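PDB 5UKV: ATP-binding protein from Mycobacterium tuberculosis, which probably acts as a two-component sensor histidine kinase, using ATP to phosphorylate a protein histidine, and is represented here by its dimerisation and phosphoacceptor (DHp) domain. Local coordinates for residues 23-28 with 63-68. The protein carries 1 engineered substitution. Sequence-based numbering, arbitrary orientation.
With EDO (1,2-ethanediol), chain D.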
# COMPACT_ATOMS: atom_id res chain seq x y z
N HIS A 23 3.98 -4.94 -5.63
CA HIS A 23 3.04 -5.82 -6.31
C HIS A 23 2.20 -6.61 -5.36
O HIS A 23 1.00 -6.76 -5.62
CB HIS A 23 3.76 -6.75 -7.31
CG HIS A 23 4.17 -6.07 -8.60
ND1 HIS A 23 3.28 -5.49 -9.46
CD2 HIS A 23 5.38 -5.97 -9.20
CE1 HIS A 23 3.93 -5.05 -10.52
NE2 HIS A 23 5.20 -5.33 -10.38
N GLU A 24 2.74 -7.01 -4.22
CA GLU A 24 1.94 -7.71 -3.25
C GLU A 24 0.84 -6.85 -2.61
O GLU A 24 -0.29 -7.31 -2.32
CB GLU A 24 2.88 -8.24 -2.12
CG GLU A 24 3.71 -9.52 -2.45
CD GLU A 24 4.80 -9.81 -1.44
OE1 GLU A 24 4.87 -9.11 -0.37
OE2 GLU A 24 5.70 -10.65 -1.77
N LEU A 25 1.15 -5.56 -2.44
CA LEU A 25 0.13 -4.59 -1.99
C LEU A 25 -0.89 -4.30 -3.02
O LEU A 25 -2.04 -4.06 -2.72
CB LEU A 25 0.82 -3.26 -1.55
CG LEU A 25 1.72 -3.35 -0.35
CD1 LEU A 25 2.57 -2.08 -0.28
CD2 LEU A 25 0.81 -3.59 0.89
N ARG A 26 -0.47 -4.30 -4.26
CA ARG A 26 -1.34 -3.98 -5.33
C ARG A 26 -2.52 -4.88 -5.51
O ARG A 26 -3.55 -4.45 -5.87
CB ARG A 26 -0.57 -3.95 -6.62
CG ARG A 26 -0.90 -2.73 -7.38
CD ARG A 26 -0.74 -2.97 -8.84
NE ARG A 26 0.30 -2.16 -9.38
CZ ARG A 26 0.40 -1.95 -10.68
NH1 ARG A 26 1.36 -1.20 -11.18
NH2 ARG A 26 -0.48 -2.51 -11.49
N THR A 27 -2.32 -6.15 -5.26
CA THR A 27 -3.34 -7.09 -5.44
C THR A 27 -4.56 -6.89 -4.50
O THR A 27 -5.63 -6.72 -4.98
CB THR A 27 -2.75 -8.48 -5.33
OG1 THR A 27 -1.65 -8.57 -6.25
CG2 THR A 27 -3.78 -9.53 -5.60
N PRO A 28 -4.39 -6.98 -3.19
CA PRO A 28 -5.55 -6.59 -2.37
C PRO A 28 -6.15 -5.15 -2.65
O PRO A 28 -7.37 -4.94 -2.61
CB PRO A 28 -5.03 -6.78 -0.95
CG PRO A 28 -3.57 -6.62 -1.04
CD PRO A 28 -3.20 -7.16 -2.36
N LEU A 63 -1.32 -5.99 7.53
CA LEU A 63 -0.26 -6.84 7.90
C LEU A 63 0.91 -6.79 7.00
O LEU A 63 2.03 -6.86 7.46
CB LEU A 63 -0.77 -8.25 7.94
CG LEU A 63 -1.93 -8.53 8.91
CD1 LEU A 63 -2.37 -9.96 8.61
CD2 LEU A 63 -1.43 -8.37 10.30
N LEU A 64 0.71 -6.70 5.69
CA LEU A 64 1.83 -6.58 4.76
C LEU A 64 2.58 -5.28 5.13
O LEU A 64 3.82 -5.16 5.05
CB LEU A 64 1.32 -6.52 3.29
CG LEU A 64 0.77 -7.89 2.82
CD1 LEU A 64 -0.17 -7.82 1.60
CD2 LEU A 64 1.86 -8.99 2.67
N VAL A 65 1.83 -4.20 5.33
CA VAL A 65 2.49 -2.94 5.56
C VAL A 65 3.27 -2.97 6.85
O VAL A 65 4.38 -2.37 6.98
CB VAL A 65 1.41 -1.80 5.57
CG1 VAL A 65 1.98 -0.51 6.17
CG2 VAL A 65 0.98 -1.52 4.18
N ASP A 66 2.68 -3.55 7.90
CA ASP A 66 3.47 -3.63 9.17
C ASP A 66 4.77 -4.41 9.01
O ASP A 66 5.84 -3.99 9.53
CB ASP A 66 2.65 -4.19 10.34
CG ASP A 66 1.56 -3.22 10.84
OD1 ASP A 66 1.67 -1.95 10.68
OD2 ASP A 66 0.54 -3.78 11.38
N ASP A 67 4.74 -5.47 8.22
CA ASP A 67 5.91 -6.22 7.95
C ASP A 67 6.89 -5.47 7.10
O ASP A 67 8.11 -5.52 7.37
CB ASP A 67 5.53 -7.51 7.27
CG ASP A 67 6.60 -8.58 7.45
OD1 ASP A 67 7.06 -8.79 8.64
OD2 ASP A 67 6.88 -9.32 6.46
N LEU A 68 6.42 -4.70 6.11
CA LEU A 68 7.37 -3.86 5.37
C LEU A 68 8.11 -2.84 6.23
O LEU A 68 9.32 -2.62 6.07
CB LEU A 68 6.66 -3.11 4.30
CG LEU A 68 6.29 -3.96 3.14
CD1 LEU A 68 5.63 -3.04 2.14
CD2 LEU A 68 7.53 -4.67 2.54
C1 EDO D . 3.89 -11.02 7.35
O1 EDO D . 3.01 -10.96 8.48
C2 EDO D . 3.14 -11.09 6.02
O2 EDO D . 3.97 -10.56 4.97
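E24 and L25 meet L64 in the antiparallel helical hairpin of a DHp domain, whose dimer forms a helical bundle. The 23-28 sequence, HELRTP, matches the H-box of HisKA kinases. Segment axes run at 161° to each other and approach to 10.6 Å. The backbones come nearest at L25 and L64, with CA atoms 7.2 Å apart. At E24 the backbone makes the closer contact: its O lies 4.0 Å from L64 CD1, while OE1 of its carboxylate comes near CD2 of the same leucine, a longer approach. That CD2 also lies 3.5 Å from O2 of a 1,2-ethanediol, probably from the crystallisation liquor.

L25 supplies the centre. Chi1 of -65° sets CG beside the backbone N and anti to the carbonyl carbon; the CG fork then sends its two methyls to different partners. CD2 sits 3.8 Å from L64 CB, the two leucines sliding past each other in opposite directions, and 3.9 Å from V65 CG2, a side chain crossed at about a right angle. CD1 instead meets L68 CD1 tip to tip at 4.0 Å. L25 also packs on L25 of the second subunit, so the hairpin core runs into the dimer interface. R26 turns from this contact to a salt bridge with D66 of the second subunit. P28 has no N-H for E24 O, and the helix kinks there; its ring CG lies 4.5 Å from L64 CD1.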